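PDB 6K10: aldehyde dehydrogenase from Staphylococcus aureus, which oxidises 4,4'-diaponeurosporen-4-al to 4,4'-diaponeurosporenoic acid with NAD+, a step in the biosynthesis of the carotenoid staphyloxanthin. Local coordinates for residues E237-G242 with N398-H403; K221-V226 with L371-F376. The protein carries 1 engineered substitution. All blocks are in the same frame, centred on the assembly; numbering follows the deposited sequence.

Interaction 1: residues E237-G242 with N398-H403; sequences ERICFG and NDTLMH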
loop_
_atom_site.group_PDB
_atom_site.type_symbol
_atom_site.label_atom_id
_atom_site.label_comp_id
_atom_site.label_asym_id
_atom_site.label_seq_id
_atom_site.Cartn_x
_atom_site.Cartn_y
_atom_site.Cartn_z
ATOM N N GLU A 237 7.895 9.014 -33.976
ATOM C CA GLU A 237 8.955 8.047 -33.715
ATOM C C GLU A 237 8.832 7.466 -32.311
ATOM O O GLU A 237 8.959 6.250 -32.116
ATOM C CB GLU A 237 10.323 8.704 -33.915
ATOM C CG GLU A 237 10.694 8.912 -35.376
ATOM C CD GLU A 237 11.817 9.918 -35.563
ATOM O OE1 GLU A 237 12.463 10.291 -34.561
ATOM O OE2 GLU A 237 12.058 10.331 -36.717
ATOM N N ARG A 238 8.572 8.321 -31.321
ATOM C CA ARG A 238 8.474 7.844 -29.946
ATOM C C ARG A 238 7.155 7.117 -29.692
ATOM O O ARG A 238 7.099 6.195 -28.871
ATOM C CB ARG A 238 8.674 9.017 -28.984
ATOM C CG ARG A 238 10.052 9.651 -29.161
ATOM C CD ARG A 238 10.275 10.922 -28.359
ATOM N NE ARG A 238 11.630 11.418 -28.595
ATOM C CZ ARG A 238 12.140 12.533 -28.083
ATOM N NH1 ARG A 238 11.410 13.310 -27.293
ATOM N NH2 ARG A 238 13.389 12.874 -28.375
ATOM N N ILE A 239 6.092 7.496 -30.403
ATOM C CA ILE A 239 4.831 6.762 -30.305
ATOM C C ILE A 239 4.991 5.357 -30.879
ATOM O O ILE A 239 4.620 4.361 -30.242
ATOM C CB ILE A 239 3.693 7.527 -31.015
ATOM C CG1 ILE A 239 3.245 8.733 -30.188
ATOM C CG2 ILE A 239 2.505 6.606 -31.278
ATOM C CD1 ILE A 239 2.458 9.772 -30.980
ATOM N N CYS A 240 5.549 5.256 -32.090
ATOM C CA CYS A 240 5.719 3.947 -32.720
ATOM C C CYS A 240 6.643 3.053 -31.905
ATOM O O CYS A 240 6.430 1.838 -31.825
ATOM C CB CYS A 240 6.256 4.114 -34.143
ATOM S SG CYS A 240 5.055 4.711 -35.354
ATOM N N PHE A 241 7.678 3.639 -31.301
ATOM C CA PHE A 241 8.568 2.885 -30.428
ATOM C C PHE A 241 7.797 2.225 -29.288
ATOM O O PHE A 241 7.932 1.020 -29.044
ATOM C CB PHE A 241 9.659 3.810 -29.875
ATOM C CG PHE A 241 10.471 3.193 -28.773
ATOM C CD1 PHE A 241 11.486 2.298 -29.057
ATOM C CD2 PHE A 241 10.223 3.513 -27.450
ATOM C CE1 PHE A 241 12.233 1.733 -28.043
ATOM C CE2 PHE A 241 10.968 2.950 -26.435
ATOM C CZ PHE A 241 11.974 2.059 -26.730
ATOM N N GLY A 242 6.979 3.003 -28.577
ATOM C CA GLY A 242 6.221 2.459 -27.465
ATOM C C GLY A 242 5.031 1.618 -27.877
ATOM O O GLY A 242 4.606 0.748 -27.110
ATOM N N ASN A 398 6.298 14.031 -24.165
ATOM C CA ASN A 398 7.139 13.935 -25.361
ATOM C C ASN A 398 7.942 12.633 -25.396
ATOM O O ASN A 398 9.076 12.594 -25.877
ATOM C CB ASN A 398 8.056 15.154 -25.495
ATOM C CG ASN A 398 7.301 16.407 -25.901
ATOM O OD1 ASN A 398 6.244 16.328 -26.527
ATOM N ND2 ASN A 398 7.844 17.572 -25.555
ATOM N N ASP A 399 7.339 11.553 -24.900
ATOM C CA ASP A 399 7.907 10.215 -25.017
ATOM C C ASP A 399 6.801 9.214 -24.716
ATOM O O ASP A 399 5.703 9.585 -24.298
ATOM C CB ASP A 399 9.097 10.013 -24.070
ATOM C CG ASP A 399 10.099 8.997 -24.593
ATOM O OD1 ASP A 399 9.865 8.425 -25.680
ATOM O OD2 ASP A 399 11.116 8.759 -23.907
ATOM N N THR A 400 7.095 7.935 -24.951
ATOM C CA THR A 400 6.222 6.859 -24.502
ATOM C C THR A 400 7.068 5.728 -23.935
ATOM O O THR A 400 8.231 5.555 -24.310
ATOM C CB THR A 400 5.306 6.301 -25.618
ATOM O OG1 THR A 400 6.075 5.523 -26.543
ATOM C CG2 THR A 400 4.577 7.419 -26.366
ATOM N N LEU A 401 6.473 4.989 -22.994
ATOM C CA LEU A 401 6.998 3.732 -22.460
ATOM C C LEU A 401 8.203 3.894 -21.534
ATOM O O LEU A 401 8.310 3.175 -20.537
ATOM C CB LEU A 401 7.340 2.774 -23.610
ATOM C CG LEU A 401 8.025 1.445 -23.279
ATOM C CD1 LEU A 401 7.068 0.491 -22.585
ATOM C CD2 LEU A 401 8.575 0.809 -24.543
ATOM N N MET A 402 9.102 4.839 -21.830
ATOM C CA MET A 402 10.402 4.877 -21.159
ATOM C C MET A 402 10.338 5.275 -19.687
ATOM O O MET A 402 11.361 5.167 -19.001
ATOM C CB MET A 402 11.353 5.823 -21.896
ATOM C CG MET A 402 11.772 5.334 -23.275
ATOM S SD MET A 402 12.322 3.612 -23.275
ATOM C CE MET A 402 13.927 3.750 -22.492
ATOM N N HIS A 403 9.190 5.724 -19.172
ATOM C CA HIS A 403 9.129 6.018 -17.743
ATOM C C HIS A 403 9.244 4.755 -16.895
ATOM O O HIS A 403 9.510 4.851 -15.692
ATOM C CB HIS A 403 7.847 6.786 -17.396
ATOM C CG HIS A 403 6.582 6.029 -17.661
ATOM N ND1 HIS A 403 6.213 5.609 -18.921
ATOM C CD2 HIS A 403 5.589 5.637 -16.828
ATOM C CE1 HIS A 403 5.052 4.983 -18.852
ATOM N NE2 HIS A 403 4.652 4.985 -17.593
#

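Interaction 2: residues K221-V226 with L371-F376; sequences KSPVIV and LSLYLF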
loop_
_atom_site.group_PDB
_atom_site.type_symbol
_atom_site.label_atom_id
_atom_site.label_comp_id
_atom_site.label_asym_id
_atom_site.label_seq_id
_atom_site.Cartn_x
_atom_site.Cartn_y
_atom_site.Cartn_z
ATOM N N LYS A 221 -6.974 1.674 -21.253
ATOM C CA LYS A 221 -6.608 2.159 -22.584
ATOM C C LYS A 221 -5.786 3.433 -22.395
ATOM O O LYS A 221 -6.336 4.495 -22.086
ATOM C CB LYS A 221 -7.854 2.382 -23.440
ATOM C CG LYS A 221 -8.639 1.093 -23.712
ATOM C CD LYS A 221 -9.984 1.354 -24.381
ATOM C CE LYS A 221 -9.819 1.872 -25.797
ATOM N NZ LYS A 221 -9.210 0.854 -26.700
ATOM N N SER A 222 -4.469 3.318 -22.571
ATOM C CA SER A 222 -3.562 4.437 -22.332
ATOM C C SER A 222 -3.656 5.447 -23.471
ATOM O O SER A 222 -3.367 5.095 -24.616
ATOM C CB SER A 222 -2.130 3.934 -22.191
ATOM O OG SER A 222 -1.991 3.032 -21.103
ATOM N N PRO A 223 -4.043 6.693 -23.205
ATOM C CA PRO A 223 -4.163 7.679 -24.282
ATOM C C PRO A 223 -2.866 8.410 -24.572
ATOM O O PRO A 223 -2.036 8.631 -23.693
ATOM C CB PRO A 223 -5.217 8.652 -23.734
ATOM C CG PRO A 223 -5.020 8.612 -22.256
ATOM C CD PRO A 223 -4.531 7.217 -21.916
ATOM N N VAL A 224 -2.699 8.776 -25.838
ATOM C CA VAL A 224 -1.664 9.714 -26.262
ATOM C C VAL A 224 -2.377 10.961 -26.759
ATOM O O VAL A 224 -3.212 10.879 -27.668
ATOM C CB VAL A 224 -0.757 9.129 -27.360
ATOM C CG1 VAL A 224 0.275 10.160 -27.821
ATOM C CG2 VAL A 224 -0.080 7.867 -26.875
ATOM N N ILE A 225 -2.085 12.105 -26.142
ATOM C CA ILE A 225 -2.550 13.397 -26.634
ATOM C C ILE A 225 -1.433 13.998 -27.470
ATOM O O ILE A 225 -0.286 14.078 -27.015
ATOM C CB ILE A 225 -2.948 14.346 -25.489
ATOM C CG1 ILE A 225 -3.961 13.696 -24.555
ATOM C CG2 ILE A 225 -3.562 15.618 -26.056
ATOM C CD1 ILE A 225 -4.046 14.344 -23.180
ATOM N N VAL A 226 -1.761 14.396 -28.694
ATOM C CA VAL A 226 -0.842 15.086 -29.590
ATOM C C VAL A 226 -1.507 16.414 -29.915
ATOM O O VAL A 226 -2.463 16.454 -30.698
ATOM C CB VAL A 226 -0.549 14.279 -30.863
ATOM C CG1 VAL A 226 0.359 15.068 -31.813
ATOM C CG2 VAL A 226 0.056 12.930 -30.518
ATOM N N LEU A 371 -3.368 3.040 -16.986
ATOM C CA LEU A 371 -2.058 2.752 -16.412
ATOM C C LEU A 371 -1.029 3.784 -16.843
ATOM O O LEU A 371 -0.144 4.153 -16.064
ATOM C CB LEU A 371 -1.604 1.348 -16.811
ATOM C CG LEU A 371 -0.256 0.872 -16.263
ATOM C CD1 LEU A 371 -0.101 1.208 -14.794
ATOM C CD2 LEU A 371 -0.116 -0.619 -16.472
ATOM N N SER A 372 -1.122 4.261 -18.080
ATOM C CA SER A 372 -0.201 5.281 -18.546
ATOM C C SER A 372 -0.947 6.323 -19.363
ATOM O O SER A 372 -2.046 6.084 -19.867
ATOM C CB SER A 372 0.955 4.678 -19.356
ATOM O OG SER A 372 0.510 4.173 -20.595
ATOM N N LEU A 373 -0.338 7.501 -19.460
ATOM C CA LEU A 373 -0.819 8.573 -20.319
ATOM C C LEU A 373 0.386 9.288 -20.906
ATOM O O LEU A 373 1.393 9.478 -20.222
ATOM C CB LEU A 373 -1.708 9.567 -19.564
ATOM C CG LEU A 373 -2.274 10.751 -20.366
ATOM C CD1 LEU A 373 -3.681 11.100 -19.908
ATOM C CD2 LEU A 373 -1.367 11.974 -20.261
ATOM N N TYR A 374 0.270 9.692 -22.167
ATOM C CA TYR A 374 1.339 10.403 -22.851
ATOM C C TYR A 374 0.791 11.674 -23.476
ATOM O O TYR A 374 -0.327 11.693 -23.995
ATOM C CB TYR A 374 1.997 9.517 -23.909
ATOM C CG TYR A 374 2.395 8.162 -23.371
ATOM C CD1 TYR A 374 3.497 8.024 -22.540
ATOM C CD2 TYR A 374 1.658 7.022 -23.680
ATOM C CE1 TYR A 374 3.861 6.788 -22.031
ATOM C CE2 TYR A 374 2.018 5.784 -23.179
ATOM C CZ TYR A 374 3.119 5.671 -22.359
ATOM O OH TYR A 374 3.473 4.437 -21.864
ATOM N N LEU A 375 1.584 12.739 -23.408
ATOM C CA LEU A 375 1.252 14.011 -24.030
ATOM C C LEU A 375 2.433 14.474 -24.861
ATOM O O LEU A 375 3.559 14.536 -24.359
ATOM C CB LEU A 375 0.898 15.075 -22.988
ATOM C CG LEU A 375 0.831 16.500 -23.544
ATOM C CD1 LEU A 375 -0.335 16.652 -24.512
ATOM C CD2 LEU A 375 0.736 17.516 -22.423
ATOM N N PHE A 376 2.177 14.790 -26.125
ATOM C CA PHE A 376 3.173 15.384 -27.004
ATOM C C PHE A 376 2.785 16.833 -27.240
ATOM O O PHE A 376 1.724 17.113 -27.812
ATOM C CB PHE A 376 3.300 14.609 -28.317
ATOM C CG PHE A 376 4.038 13.311 -28.165
ATOM C CD1 PHE A 376 3.365 12.159 -27.805
ATOM C CD2 PHE A 376 5.412 13.256 -28.332
ATOM C CE1 PHE A 376 4.044 10.964 -27.640
ATOM C CE2 PHE A 376 6.095 12.064 -28.170
ATOM C CZ PHE A 376 5.411 10.917 -27.824
HETATM O O HOH W 1 -4.031 1.797 -19.502
#

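Interaction 1: residues E237-G242 with N398-H403
R238 leaves helix 232-244 with its CB pointing at the facing loop, where that carbon lies 3.6 Å from D399 OD1. CG and CD run along the same carboxylate oxygen, and CD also approaches N398 O. The chain stays extended from CG to NE, and R238 NH1, on the same side as CD, lies alongside N398 O and donates to it over 2.8 Å, in the guanidinium plane and nearly along the C=O axis. NH2 goes on to S441 O of the second subunit. R238 NE remains 4.5 Å from D399 OD1, which sits well out of that plane, so no N-H points at it and at most a long-range attraction is likely. In this aldehyde dehydrogenase fold the helix lies against the loop following strand 394-397, at the subunit border. Back at the base of the same residue, T400 OG1 donates to R238 O at 2.6 Å, from above the carbonyl plane; the same oxygen takes the helical N-H of G242. With no side chain on G242, T400 OG1 comes within 3.2 Å of G242 CA. On the F241 flank of the helix, the bent chain of M402 brings SD to the ring edge, a Met-aromatic contact with M402 SD 3.5 Å from F241 CE2.

Interaction 2: residues K221-V226 with L371-F376
Strands 223-226 and 372-376 run parallel, their axes 11° apart and 4.6 Å from each other at closest approach, with V224, I225 and V226 in register with Y374, L375 and F376. They are neighbouring strands in the mixed sheet of the aldehyde dehydrogenase catalytic domain, packed on one face by helix 232-244 and on the other by helix 380-389. Three backbone bonds join them in the staggered pattern of parallel strands: Y374 N gives to P223 O, I225 N to Y374 O, and F376 N to I225 O, the last being the shortest at 2.7 Å and nearly straight at 172°.

On the face shared with I239 of helix 232-244, V224 divides its two methyls between two rings. V224 CG1, anti to the backbone N, lies 3.7 Å from F376 CD1, at the edge of the ring, while CG2 comes obliquely to Y374 CD2. The other face is aliphatic: a bend at chi2 (67°) brings L375 CD1 to 3.6 Å from I225 CB, and both residues also meet V386 of helix 380-389. Toward the N-terminal side of the pair, P223 CG touches L373 CD1, the two side chains crossing at about a right angle. Y374 carries its hydroxyl on to V252 O, just past S251, a predicted active-site position carrying an engineered serine and touched by L371. At this end S222 OG and S372 OG share a 2.8 Å hydrogen bond, and a water 2.9 Å from S222 OG accepts the N-H of L371.

Interactions 1 and 2 lie about 10 Å apart, centre to centre, their segments alternating along the chain: 221-226, 237-242, 371-376, 398-403. Strand 223-226 leads into helix 232-244; strands 372-376 and 394-397 flank helix 380-389 in a beta-alpha-beta crossover, and 398-403 is the loop leaving its second strand. N398 N probably bonds to L375 O, continuing the strand pairing, and L401 N to Y374 OH. I239 touches V224, V226 and F376, and T400 touches Y374 and F376, so helix and loop pack on one face of the paired strands. The L371 end of interaction 2 borders the predicted active site, the L401 side chain lies about 8 Å from that of S251, and only interaction 1 meets the second subunit.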